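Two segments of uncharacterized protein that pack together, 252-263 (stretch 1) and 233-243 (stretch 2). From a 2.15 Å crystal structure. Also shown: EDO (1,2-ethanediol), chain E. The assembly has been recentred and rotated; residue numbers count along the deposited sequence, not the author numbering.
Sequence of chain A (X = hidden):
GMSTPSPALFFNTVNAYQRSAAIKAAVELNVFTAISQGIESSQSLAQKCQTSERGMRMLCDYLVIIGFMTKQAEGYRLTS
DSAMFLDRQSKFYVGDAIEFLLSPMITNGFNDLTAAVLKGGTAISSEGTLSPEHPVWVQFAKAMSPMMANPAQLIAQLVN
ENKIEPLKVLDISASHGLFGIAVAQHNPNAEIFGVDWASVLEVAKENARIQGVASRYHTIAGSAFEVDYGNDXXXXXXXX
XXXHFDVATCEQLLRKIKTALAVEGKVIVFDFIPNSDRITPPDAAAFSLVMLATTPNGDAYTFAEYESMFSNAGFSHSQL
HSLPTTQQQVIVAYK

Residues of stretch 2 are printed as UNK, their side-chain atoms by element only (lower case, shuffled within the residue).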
# COMPACT_ATOMS: atom_id res chain seq x y z
N GLN A 252 -1.94 30.66 -18.19
CA GLN A 252 -3.25 31.14 -18.65
C GLN A 252 -4.09 31.61 -17.47
O GLN A 252 -4.63 32.72 -17.48
CB GLN A 252 -3.99 30.03 -19.42
CG GLN A 252 -5.28 30.48 -20.13
CD GLN A 252 -6.09 29.30 -20.68
OE1 GLN A 252 -7.27 29.15 -20.38
NE2 GLN A 252 -5.45 28.45 -21.49
N LEU A 253 -4.16 30.78 -16.42
CA LEU A 253 -4.94 31.12 -15.24
C LEU A 253 -4.37 32.32 -14.51
O LEU A 253 -5.12 33.20 -14.10
CB LEU A 253 -5.10 29.92 -14.29
CG LEU A 253 -6.12 30.09 -13.15
CD1 LEU A 253 -7.61 29.94 -13.63
CD2 LEU A 253 -5.78 29.12 -11.99
N LEU A 254 -3.05 32.38 -14.34
CA LEU A 254 -2.43 33.47 -13.58
C LEU A 254 -2.58 34.85 -14.27
O LEU A 254 -2.62 35.89 -13.60
CB LEU A 254 -0.94 33.16 -13.24
CG LEU A 254 -0.64 31.94 -12.32
CD1 LEU A 254 0.85 31.76 -12.12
CD2 LEU A 254 -1.32 32.03 -10.98
N ARG A 255 -2.67 34.84 -15.61
CA ARG A 255 -2.91 36.09 -16.38
C ARG A 255 -4.34 36.61 -16.16
O ARG A 255 -4.54 37.79 -15.91
CB ARG A 255 -2.63 35.88 -17.88
CG ARG A 255 -1.13 35.98 -18.27
CD ARG A 255 -0.90 35.84 -19.81
NE ARG A 255 -1.22 34.49 -20.31
CZ ARG A 255 -0.33 33.52 -20.53
NH1 ARG A 255 0.98 33.70 -20.32
NH2 ARG A 255 -0.76 32.34 -20.98
N LYS A 256 -5.30 35.70 -16.21
CA LYS A 256 -6.70 36.00 -15.89
C LYS A 256 -6.81 36.56 -14.47
O LYS A 256 -7.47 37.56 -14.21
CB LYS A 256 -7.52 34.74 -16.05
CG LYS A 256 -9.00 34.89 -15.80
CD LYS A 256 -9.73 33.60 -16.16
CE LYS A 256 -11.25 33.76 -16.01
NZ LYS A 256 -11.97 32.61 -16.55
N ILE A 257 -6.13 35.92 -13.54
CA ILE A 257 -6.15 36.38 -12.17
C ILE A 257 -5.57 37.79 -12.10
O ILE A 257 -6.08 38.63 -11.33
CB ILE A 257 -5.36 35.42 -11.25
CG1 ILE A 257 -6.14 34.10 -11.10
CG2 ILE A 257 -5.10 36.07 -9.90
CD1 ILE A 257 -5.42 32.98 -10.40
N LYS A 258 -4.52 38.06 -12.88
CA LYS A 258 -3.84 39.37 -12.80
C LYS A 258 -4.79 40.50 -13.19
O LYS A 258 -4.87 41.51 -12.50
CB LYS A 258 -2.59 39.43 -13.67
CG LYS A 258 -1.71 40.62 -13.29
CD LYS A 258 -0.64 40.95 -14.30
CE LYS A 258 0.15 42.17 -13.81
NZ LYS A 258 1.05 42.71 -14.86
N THR A 259 -5.51 40.31 -14.28
CA THR A 259 -6.53 41.26 -14.72
C THR A 259 -7.55 41.59 -13.61
O THR A 259 -7.89 42.74 -13.40
CB THR A 259 -7.29 40.69 -15.91
OG1 THR A 259 -6.36 40.31 -16.94
CG2 THR A 259 -8.28 41.72 -16.41
N ALA A 260 -7.99 40.57 -12.88
CA ALA A 260 -9.01 40.72 -11.85
C ALA A 260 -8.50 41.38 -10.58
O ALA A 260 -9.30 41.81 -9.76
CB ALA A 260 -9.63 39.37 -11.54
N LEU A 261 -7.19 41.50 -10.41
CA LEU A 261 -6.66 42.09 -9.17
C LEU A 261 -6.77 43.60 -9.15
O LEU A 261 -6.70 44.24 -10.20
CB LEU A 261 -5.18 41.71 -8.95
CG LEU A 261 -4.84 40.30 -8.47
CD1 LEU A 261 -3.32 40.09 -8.66
CD2 LEU A 261 -5.27 40.06 -7.01
N ALA A 262 -6.91 44.16 -7.95
CA ALA A 262 -6.76 45.59 -7.71
C ALA A 262 -5.29 46.00 -7.76
O ALA A 262 -4.40 45.16 -7.85
CB ALA A 262 -7.34 45.97 -6.35
N VAL A 263 -5.05 47.31 -7.67
CA VAL A 263 -3.72 47.89 -7.82
C VAL A 263 -2.68 47.18 -6.98
O VAL A 263 -1.64 46.77 -7.49
CB VAL A 263 -3.74 49.40 -7.45
CG1 VAL A 263 -2.31 49.97 -7.38
CG2 VAL A 263 -4.59 50.16 -8.48
N UNK A 233 -10.16 42.86 -7.00
CA UNK A 233 -9.88 41.92 -5.90
C UNK A 233 -8.60 42.26 -5.19
O UNK A 233 -7.54 42.36 -5.80
c UNK A 233 -11.58 39.90 -8.11
c UNK A 233 -11.13 39.89 -6.79
o UNK A 233 -14.83 38.24 -7.79
c UNK A 233 -13.19 38.78 -6.17
c UNK A 233 -11.96 39.33 -5.83
c UNK A 233 -12.79 39.34 -8.46
c UNK A 233 -13.60 38.79 -7.48
c UNK A 233 -9.80 40.48 -6.41
N UNK A 234 -8.71 42.39 -3.88
CA UNK A 234 -7.55 42.60 -3.03
C UNK A 234 -6.72 41.33 -2.79
O UNK A 234 -5.52 41.42 -2.51
o UNK A 234 -9.90 44.62 -1.42
o UNK A 234 -8.19 45.37 -2.60
c UNK A 234 -8.02 43.18 -1.71
c UNK A 234 -8.76 44.49 -1.91
N UNK A 235 -7.36 40.17 -2.91
CA UNK A 235 -6.74 38.90 -2.53
C UNK A 235 -7.37 37.77 -3.33
O UNK A 235 -8.59 37.65 -3.40
c UNK A 235 -6.93 38.71 -1.03
c UNK A 235 -6.46 37.43 -0.34
c UNK A 235 -6.84 37.49 1.14
c UNK A 235 -4.97 37.26 -0.50
N UNK A 236 -6.51 36.98 -3.98
CA UNK A 236 -6.93 35.78 -4.75
C UNK A 236 -6.24 34.53 -4.17
O UNK A 236 -5.02 34.39 -4.20
c UNK A 236 -7.29 37.19 -6.84
c UNK A 236 -7.11 34.69 -7.01
c UNK A 236 -6.63 35.92 -6.25
N UNK A 237 -7.05 33.62 -3.63
CA UNK A 237 -6.55 32.38 -3.06
C UNK A 237 -6.61 31.27 -4.10
O UNK A 237 -7.61 31.13 -4.79
c UNK A 237 -6.50 33.81 -0.46
c UNK A 237 -8.48 32.49 0.32
c UNK A 237 -7.39 31.97 -1.85
c UNK A 237 -7.75 33.08 -0.87
N UNK A 238 -5.54 30.48 -4.19
CA UNK A 238 -5.49 29.26 -4.99
C UNK A 238 -5.05 28.06 -4.10
O UNK A 238 -3.87 27.62 -4.13
c UNK A 238 -5.82 29.49 -8.18
c UNK A 238 -3.65 30.84 -8.10
c UNK A 238 -4.90 30.32 -7.32
c UNK A 238 -4.49 29.46 -6.12
N UNK A 239 -5.99 27.50 -3.32
CA UNK A 239 -5.66 26.36 -2.48
C UNK A 239 -5.75 25.05 -3.26
O UNK A 239 -6.77 24.76 -3.82
c UNK A 239 -7.74 27.44 -1.82
c UNK A 239 -6.73 26.42 -1.38
c UNK A 239 -7.40 27.89 -3.17
N UNK A 240 -4.66 24.30 -3.29
CA UNK A 240 -4.61 22.97 -3.92
C UNK A 240 -5.27 22.89 -5.31
O UNK A 240 -6.00 21.92 -5.64
c UNK A 240 -4.25 21.55 -1.82
c UNK A 240 -5.18 21.88 -2.97
o UNK A 240 -3.10 21.15 -2.03
n UNK A 240 -4.76 21.68 -0.59
N UNK A 241 -4.98 23.89 -6.15
CA UNK A 241 -5.50 23.94 -7.51
C UNK A 241 -4.45 23.78 -8.57
O UNK A 241 -4.62 23.02 -9.50
c UNK A 241 -8.08 24.20 -9.15
c UNK A 241 -8.93 24.17 -10.24
c UNK A 241 -8.89 25.17 -11.17
c UNK A 241 -7.16 25.24 -8.98
c UNK A 241 -8.01 26.21 -11.02
c UNK A 241 -6.23 25.27 -7.77
c UNK A 241 -7.14 26.25 -9.93
N UNK A 242 -3.36 24.52 -8.46
CA UNK A 242 -2.46 24.66 -9.61
C UNK A 242 -1.77 23.37 -10.00
O UNK A 242 -1.50 23.16 -11.17
c UNK A 242 -2.67 27.55 -10.77
c UNK A 242 -1.42 25.77 -9.39
c UNK A 242 -1.90 27.23 -9.45
c UNK A 242 -0.66 28.10 -9.29
N UNK A 243 -1.49 22.50 -9.02
CA UNK A 243 -0.84 21.20 -9.28
C UNK A 243 -1.50 20.25 -10.28
O UNK A 243 -0.85 19.34 -10.79
n UNK A 243 -3.65 19.60 -6.13
c UNK A 243 -1.77 20.20 -7.08
c UNK A 243 -2.96 19.60 -7.32
c UNK A 243 -0.57 20.44 -7.96
c UNK A 243 -2.91 20.17 -5.19
n UNK A 243 -1.76 20.55 -5.74
C1 EDO E . -8.96 22.81 -3.26
O1 EDO E . -9.01 23.90 -4.25
C2 EDO E . -9.58 21.46 -3.67
O2 EDO E . -8.72 20.54 -4.38

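Position 233 carries one carbon and then a six-carbon ring bearing an oxygen. Its backbone N donates to Ala260 O (3.1 Å), and its backbone O accepts from Ala262 N (2.9 Å), both nearly straight; a ring carbon lies 4.0 Å from Ala260 CB. This is Tyr233. The ring meets Ala260 along its edge, with Ala260 O near the ring plane and Tyr233 CD2 4.0 Å from Ala260 CB; the apolar part of the ring adds to the contact, while the hydroxyl is hydrogen-bonded elsewhere in the structure.

Position 234 has two carbons, the second carrying two oxygens, one of them 3.9 Å from Ala262 CB. With four side-chain atoms and no nitrogen, it is Asp234, whose carboxylate suits this partly exposed corner of the chain.

Position 235 shows four carbons forked at the second, pointing away from stretch 1: Leu235, an apolar residue buried on the other face of the strand.

Position 236 has three carbons, branched at CB, with one methyl 3.8 Å from Ile257 CG2 and the other 3.5 Å from Leu261 CD2. It is Val236; its short fork, rooted at the backbone, touches both residues where the chains run close.

Position 237 again has four carbons forked at the second and points away. It is Leu237, buried on the same face as Leu235.

Position 238 bears the same four-carbon fork, now directed toward the helix. One methyl lies 3.6 Å from Ile257 CD1 and 3.9 Å from Leu254 CD2; the other is 3.8 Å from Leu253 CD2. This is Leu238, long enough to meet three helix residues.

Position 239 closes three carbons onto its own N, which identifies Pro239. Its backbone O lies very close to ethanediol O1, at 2.4 Å.

Position 240 has two carbons, the second carrying an oxygen and a nitrogen: Asn240. Its amide is satisfied elsewhere, and its positive phi is one that asparagine tolerates well.

Position 241 has one carbon and a six-carbon ring without oxygen, whose edge carbon lies 3.8 Å from Leu253 CD2. This is Phe241; its apolar ring edge suits contact with the leucine methyl.

Position 242, four carbons forked at the second, places a methyl 3.7 Å from Leu253 CD2. It is Leu242, an apolar partner for that buried leucine.

Position 243 has one carbon and a five-membered ring with two nitrogens: His243, out of reach of the helix.

The helix runs nearly antiparallel to the strand. Leu253, Leu254 and Ile257 pack on Val236, Leu238, Phe241 and Leu242, while beyond the helix Leu261 pairs with Tyr233 in a parallel bridge. Apolar packing thus joins the helix to the strand, and two backbone hydrogen bonds fix the register at the far end.

Stretch 2, residues 233-243: YDLVLLPNFLH
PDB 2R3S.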